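Local coordinates for DUF5642 domain-containing protein (Mycobacterium smegmatis, PDB 4TMD), which is of unknown function but carries a DUF5642 domain of the Mog1p/PsbP clan and is probably exported as a lipoprotein, at residues A[160-165]-A[183-188]; A[147-152]-A[175-180]. All blocks are in the same frame, centred on the assembly; numbering follows the deposited sequence.

Contact 1: A[160-165]-A[183-188]; sequences VIVTAN and RELLSA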
loop_
_atom_site.group_PDB
_atom_site.type_symbol
_atom_site.label_atom_id
_atom_site.label_comp_id
_atom_site.label_asym_id
_atom_site.label_seq_id
_atom_site.Cartn_x
_atom_site.Cartn_y
_atom_site.Cartn_z
ATOM N N VAL A 160 -3.887 -7.142 -3.172
ATOM C CA VAL A 160 -3.225 -7.183 -1.878
ATOM C C VAL A 160 -2.329 -5.971 -1.788
ATOM O O VAL A 160 -1.588 -5.675 -2.722
ATOM C CB VAL A 160 -2.401 -8.475 -1.678
ATOM C CG1 VAL A 160 -1.578 -8.388 -0.394
ATOM C CG2 VAL A 160 -3.322 -9.702 -1.661
ATOM N N ILE A 161 -2.422 -5.248 -0.680
ATOM C CA ILE A 161 -1.645 -4.035 -0.512
ATOM C C ILE A 161 -0.833 -4.078 0.777
ATOM O O ILE A 161 -1.391 -4.230 1.867
ATOM C CB ILE A 161 -2.536 -2.782 -0.477
ATOM C CG1 ILE A 161 -3.502 -2.770 -1.664
ATOM C CG2 ILE A 161 -1.668 -1.533 -0.456
ATOM C CD1 ILE A 161 -4.338 -1.525 -1.709
ATOM N N VAL A 162 0.481 -3.951 0.642
ATOM C CA VAL A 162 1.339 -3.819 1.810
ATOM C C VAL A 162 1.780 -2.365 1.891
ATOM O O VAL A 162 2.288 -1.796 0.917
ATOM C CB VAL A 162 2.563 -4.776 1.751
ATOM C CG1 VAL A 162 3.541 -4.503 2.926
ATOM C CG2 VAL A 162 2.084 -6.237 1.767
ATOM N N THR A 163 1.545 -1.754 3.045
ATOM C CA THR A 163 2.011 -0.396 3.303
ATOM C C THR A 163 3.010 -0.428 4.450
ATOM O O THR A 163 2.730 -1.011 5.500
ATOM C CB THR A 163 0.850 0.548 3.650
ATOM O OG1 THR A 163 -0.116 0.522 2.586
ATOM C CG2 THR A 163 1.370 1.972 3.826
ATOM N N ALA A 164 4.182 0.161 4.240
ATOM C CA ALA A 164 5.214 0.213 5.276
ATOM C C ALA A 164 5.626 1.659 5.516
ATOM O O ALA A 164 5.915 2.373 4.562
ATOM C CB ALA A 164 6.418 -0.611 4.876
ATOM N N ASN A 165 5.662 2.087 6.776
ATOM C CA ASN A 165 6.045 3.469 7.096
ATOM C C ASN A 165 6.854 3.528 8.399
ATOM O O ASN A 165 6.683 2.675 9.264
ATOM C CB ASN A 165 4.796 4.352 7.196
ATOM C CG ASN A 165 3.950 4.019 8.405
ATOM O OD1 ASN A 165 3.062 3.182 8.341
ATOM N ND2 ASN A 165 4.241 4.655 9.525
ATOM N N ARG A 183 8.358 -6.147 0.957
ATOM C CA ARG A 183 8.212 -6.893 -0.296
ATOM C C ARG A 183 7.976 -8.383 -0.021
ATOM O O ARG A 183 7.180 -9.035 -0.699
ATOM C CB ARG A 183 9.437 -6.690 -1.199
ATOM C CG ARG A 183 9.574 -5.249 -1.748
ATOM C CD ARG A 183 10.666 -5.147 -2.801
ATOM N NE ARG A 183 11.949 -5.650 -2.313
ATOM C CZ ARG A 183 12.902 -4.895 -1.770
ATOM N NH1 ARG A 183 12.731 -3.584 -1.649
ATOM N NH2 ARG A 183 14.030 -5.452 -1.344
ATOM N N GLU A 184 8.644 -8.929 0.988
ATOM C CA GLU A 184 8.395 -10.333 1.340
ATOM C C GLU A 184 7.004 -10.533 1.909
ATOM O O GLU A 184 6.351 -11.553 1.637
ATOM C CB GLU A 184 9.456 -10.838 2.321
ATOM C CG GLU A 184 10.844 -10.804 1.684
ATOM C CD GLU A 184 11.968 -11.099 2.650
ATOM O OE1 GLU A 184 11.696 -11.301 3.857
ATOM O OE2 GLU A 184 13.129 -11.122 2.186
ATOM N N LEU A 185 6.518 -9.564 2.688
ATOM C CA LEU A 185 5.135 -9.645 3.154
ATOM C C LEU A 185 4.144 -9.699 1.981
ATOM O O LEU A 185 3.121 -10.370 2.073
ATOM C CB LEU A 185 4.782 -8.455 4.059
ATOM C CG LEU A 185 5.322 -8.516 5.492
ATOM C CD1 LEU A 185 5.036 -7.192 6.189
ATOM C CD2 LEU A 185 4.667 -9.665 6.258
ATOM N N LEU A 186 4.432 -8.978 0.896
ATOM C CA LEU A 186 3.518 -8.980 -0.245
ATOM C C LEU A 186 3.452 -10.367 -0.884
ATOM O O LEU A 186 2.377 -10.893 -1.150
ATOM C CB LEU A 186 3.936 -7.948 -1.283
ATOM C CG LEU A 186 3.045 -7.945 -2.528
ATOM C CD1 LEU A 186 1.683 -7.317 -2.221
ATOM C CD2 LEU A 186 3.745 -7.230 -3.696
ATOM N N SER A 187 4.613 -10.963 -1.126
ATOM C CA SER A 187 4.655 -12.296 -1.696
ATOM C C SER A 187 3.991 -13.315 -0.781
ATOM O O SER A 187 3.248 -14.196 -1.234
ATOM C CB SER A 187 6.099 -12.694 -1.969
ATOM O OG SER A 187 6.661 -11.808 -2.908
ATOM N N ALA A 188 4.259 -13.199 0.514
ATOM C CA ALA A 188 3.727 -14.162 1.460
ATOM C C ALA A 188 2.211 -14.031 1.566
ATOM O O ALA A 188 1.509 -15.042 1.663
ATOM C CB ALA A 188 4.396 -13.995 2.840
#
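Val162 and Leu186 mark the place where strand 160-165 and helix 183-188 come together, their CA atoms 6.0 Å apart. The two short axes approach to 8.3 Å and run nearly antiparallel, at 160° between their N-to-C directions. The arrangement is a C-terminal helix laid along one face of a large antiparallel sheet, consistent with the alpha/beta sandwich of the Mog1p/PsbP clan. Val160 and Val162, two residues apart on the strand, both direct their CB atoms at the helix, while Ile161 between them turns to the other face of the sheet, where it meets Phe61.

The side chains that meet are all apolar. Val162 presses one methyl onto helix backbone: CG2 lies 3.7 Å from both Leu186 CA and Leu186 N, and 4.0 Å from Leu185 C. This methyl thus rests over the peptide that joins the two leucines. From there Leu185 runs on to Phe17 and Phe81, whereas Leu186 takes a different course. Its CB sets off to one flank, neither at the strand nor away from it, but with CG anti to the backbone N (chi1 178°) the branched end comes nearer to the strand, beside Val160 and Ala153. Ala182, one turn earlier on the helix, adds to the packing round Val162, and Ala189 and Val190 do so round Val160. The Val160 and Leu186 side chains pass alongside one another, pointing opposite ways, and the CD1 methyl of Leu186 ends 3.9 Å from Val160 CG1 and 3.7 Å from Val160 O.

Contact 2: A[147-152]-A[175-180]; sequences ELYNYV and AKVDTE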
loop_
_atom_site.group_PDB
_atom_site.type_symbol
_atom_site.label_atom_id
_atom_site.label_comp_id
_atom_site.label_asym_id
_atom_site.label_seq_id
_atom_site.Cartn_x
_atom_site.Cartn_y
_atom_site.Cartn_z
ATOM N N GLU A 147 6.448 9.732 5.347
ATOM C CA GLU A 147 6.994 8.841 4.331
ATOM C C GLU A 147 6.359 7.450 4.385
ATOM O O GLU A 147 6.077 6.947 5.469
ATOM C CB GLU A 147 8.509 8.752 4.520
ATOM C CG GLU A 147 9.228 7.814 3.598
ATOM C CD GLU A 147 10.731 7.880 3.791
ATOM O OE1 GLU A 147 11.468 7.274 2.995
ATOM O OE2 GLU A 147 11.179 8.547 4.743
ATOM N N LEU A 148 6.121 6.839 3.220
ATOM C CA LEU A 148 5.700 5.433 3.193
ATOM C C LEU A 148 6.084 4.715 1.907
ATOM O O LEU A 148 6.374 5.342 0.880
ATOM C CB LEU A 148 4.183 5.315 3.425
ATOM C CG LEU A 148 3.145 5.862 2.438
ATOM C CD1 LEU A 148 2.942 4.932 1.258
ATOM C CD2 LEU A 148 1.815 6.107 3.134
ATOM N N TYR A 149 6.101 3.388 1.994
ATOM C CA TYR A 149 6.220 2.519 0.842
ATOM C C TYR A 149 4.917 1.746 0.683
ATOM O O TYR A 149 4.296 1.351 1.675
ATOM C CB TYR A 149 7.403 1.575 0.992
ATOM C CG TYR A 149 8.737 2.260 0.883
ATOM C CD1 TYR A 149 9.451 2.231 -0.305
ATOM C CD2 TYR A 149 9.294 2.946 1.968
ATOM C CE1 TYR A 149 10.679 2.848 -0.412
ATOM C CE2 TYR A 149 10.538 3.571 1.859
ATOM C CZ TYR A 149 11.215 3.518 0.666
ATOM O OH TYR A 149 12.449 4.122 0.531
ATOM N N ASN A 150 4.495 1.583 -0.570
ATOM C CA ASN A 150 3.268 0.888 -0.942
ATOM C C ASN A 150 3.620 -0.216 -1.917
ATOM O O ASN A 150 4.308 0.046 -2.900
ATOM C CB ASN A 150 2.281 1.830 -1.638
ATOM C CG ASN A 150 1.211 2.340 -0.728
ATOM O OD1 ASN A 150 0.696 1.612 0.121
ATOM N ND2 ASN A 150 0.849 3.604 -0.902
ATOM N N TYR A 151 3.130 -1.425 -1.688
ATOM C CA TYR A 151 3.326 -2.490 -2.665
ATOM C C TYR A 151 1.969 -3.089 -2.928
ATOM O O TYR A 151 1.235 -3.428 -2.005
ATOM C CB TYR A 151 4.322 -3.546 -2.180
ATOM C CG TYR A 151 5.670 -2.936 -1.892
ATOM C CD1 TYR A 151 6.637 -2.855 -2.886
ATOM C CD2 TYR A 151 5.965 -2.402 -0.638
ATOM C CE1 TYR A 151 7.866 -2.264 -2.638
ATOM C CE2 TYR A 151 7.203 -1.813 -0.382
ATOM C CZ TYR A 151 8.143 -1.752 -1.381
ATOM O OH TYR A 151 9.370 -1.167 -1.139
ATOM N N VAL A 152 1.638 -3.191 -4.205
ATOM C CA VAL A 152 0.333 -3.637 -4.632
ATOM C C VAL A 152 0.465 -4.876 -5.501
ATOM O O VAL A 152 1.274 -4.880 -6.430
ATOM C CB VAL A 152 -0.370 -2.528 -5.442
ATOM C CG1 VAL A 152 -1.671 -3.060 -6.078
ATOM C CG2 VAL A 152 -0.639 -1.328 -4.571
ATOM N N ALA A 175 13.300 5.642 12.215
ATOM C CA ALA A 175 14.008 4.514 11.650
ATOM C C ALA A 175 13.775 4.482 10.154
ATOM O O ALA A 175 12.790 5.036 9.658
ATOM C CB ALA A 175 13.552 3.204 12.293
ATOM N N LYS A 176 14.692 3.835 9.448
ATOM C CA LYS A 176 14.543 3.546 8.031
ATOM C C LYS A 176 13.479 2.463 7.844
ATOM O O LYS A 176 13.374 1.559 8.670
ATOM C CB LYS A 176 15.876 3.081 7.462
ATOM C CG LYS A 176 16.034 3.239 5.974
ATOM C CD LYS A 176 17.425 2.786 5.533
ATOM C CE LYS A 176 17.649 3.084 4.047
ATOM N NZ LYS A 176 18.519 4.280 3.800
ATOM N N VAL A 177 12.701 2.550 6.768
ATOM C CA VAL A 177 11.743 1.496 6.434
ATOM C C VAL A 177 12.447 0.223 5.943
ATOM O O VAL A 177 13.309 0.294 5.068
ATOM C CB VAL A 177 10.753 1.960 5.339
ATOM C CG1 VAL A 177 9.795 0.828 4.973
ATOM C CG2 VAL A 177 9.980 3.194 5.791
ATOM N N ASP A 178 12.066 -0.930 6.498
ATOM C CA ASP A 178 12.530 -2.241 6.017
ATOM C C ASP A 178 11.713 -2.642 4.774
ATOM O O ASP A 178 10.728 -3.375 4.885
ATOM C CB ASP A 178 12.385 -3.302 7.122
ATOM C CG ASP A 178 13.079 -4.615 6.791
ATOM O OD1 ASP A 178 13.385 -4.875 5.604
ATOM O OD2 ASP A 178 13.317 -5.402 7.740
ATOM N N THR A 179 12.117 -2.154 3.601
ATOM C CA THR A 179 11.389 -2.426 2.359
ATOM C C THR A 179 11.539 -3.872 1.927
ATOM O O THR A 179 10.688 -4.414 1.230
ATOM C CB THR A 179 11.865 -1.527 1.202
ATOM O OG1 THR A 179 13.247 -1.780 0.942
ATOM C CG2 THR A 179 11.669 -0.032 1.541
ATOM N N GLU A 180 12.648 -4.490 2.311
ATOM C CA GLU A 180 12.841 -5.906 2.044
ATOM C C GLU A 180 11.720 -6.715 2.707
ATOM O O GLU A 180 11.096 -7.565 2.081
ATOM C CB GLU A 180 14.215 -6.364 2.549
ATOM C CG GLU A 180 14.519 -7.815 2.236
ATOM C CD GLU A 180 15.861 -8.258 2.787
ATOM O OE1 GLU A 180 16.163 -7.946 3.964
ATOM O OE2 GLU A 180 16.612 -8.915 2.041
#
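Thr179 sets its CG2 methyl over one face of the Tyr149 ring, 3.5 Å from the ring centroid and only 5° off the ring normal. That near-central position, with ring carbons all round it at similar range, identifies a CH-pi contact. Val177 approaches the same ring obliquely, its CG1 3.7 Å from Tyr149 CD2. Tyr151 OH comes up to the threonine side chain at its root, 3.4 Å from Thr179 CB, and also borders the CG2 methyl. With its first torsion at 62°, Thr179 holds OG1 between its backbone N and carbonyl carbon; this leaves the methyl for the tyrosines and OG1 for a weak hydrogen bond to Arg183 NH1.

Away from this tight cluster the contact thins out. The Glu147 side chain comes no nearer than 5.2 Å, from its CG to Val177 CG2, and hydrogen-bonds to His132 instead, while Lys176 and Glu180 lie at the solvent side.

The chain makes an inverse gamma turn centred on Asp178, with a weak bond from Thr179 N to Val177 O. Asp178 is the N-cap of helix 179-194, its OD1 accepting from Arg181 N. The His132 stack ties Tyr149 to strand 127-137. Asn79 (strand 79-88) bonds to Asp178 N and Lys176 O, and Val177 packs on Ala164 (158-166); with Tyr149 and Tyr151 (145-155), they seat the helix start on three strands.

Followed from the N terminus, the chain passes 147-152, turns through a short hairpin into 160-165, leaves the sheet, and returns as 175-180 and then 183-188. Contact 2 opens first and closes a span of 22 intervening residues; contact 1 opens within that span and closes after it, enclosing 17, so the two cross rather than nest. Both join the hairpin of strands 145-155 and 158-166 to helix 179-194: contact 2 at the helix start, contact 1 farther along. The backbone bond from Tyr151 N to Val162 O, 2.8 Å, links their strands directly, while Arg183 CG packs 3.6 Å from Tyr151 CE1, bridging the two sites on the helix side.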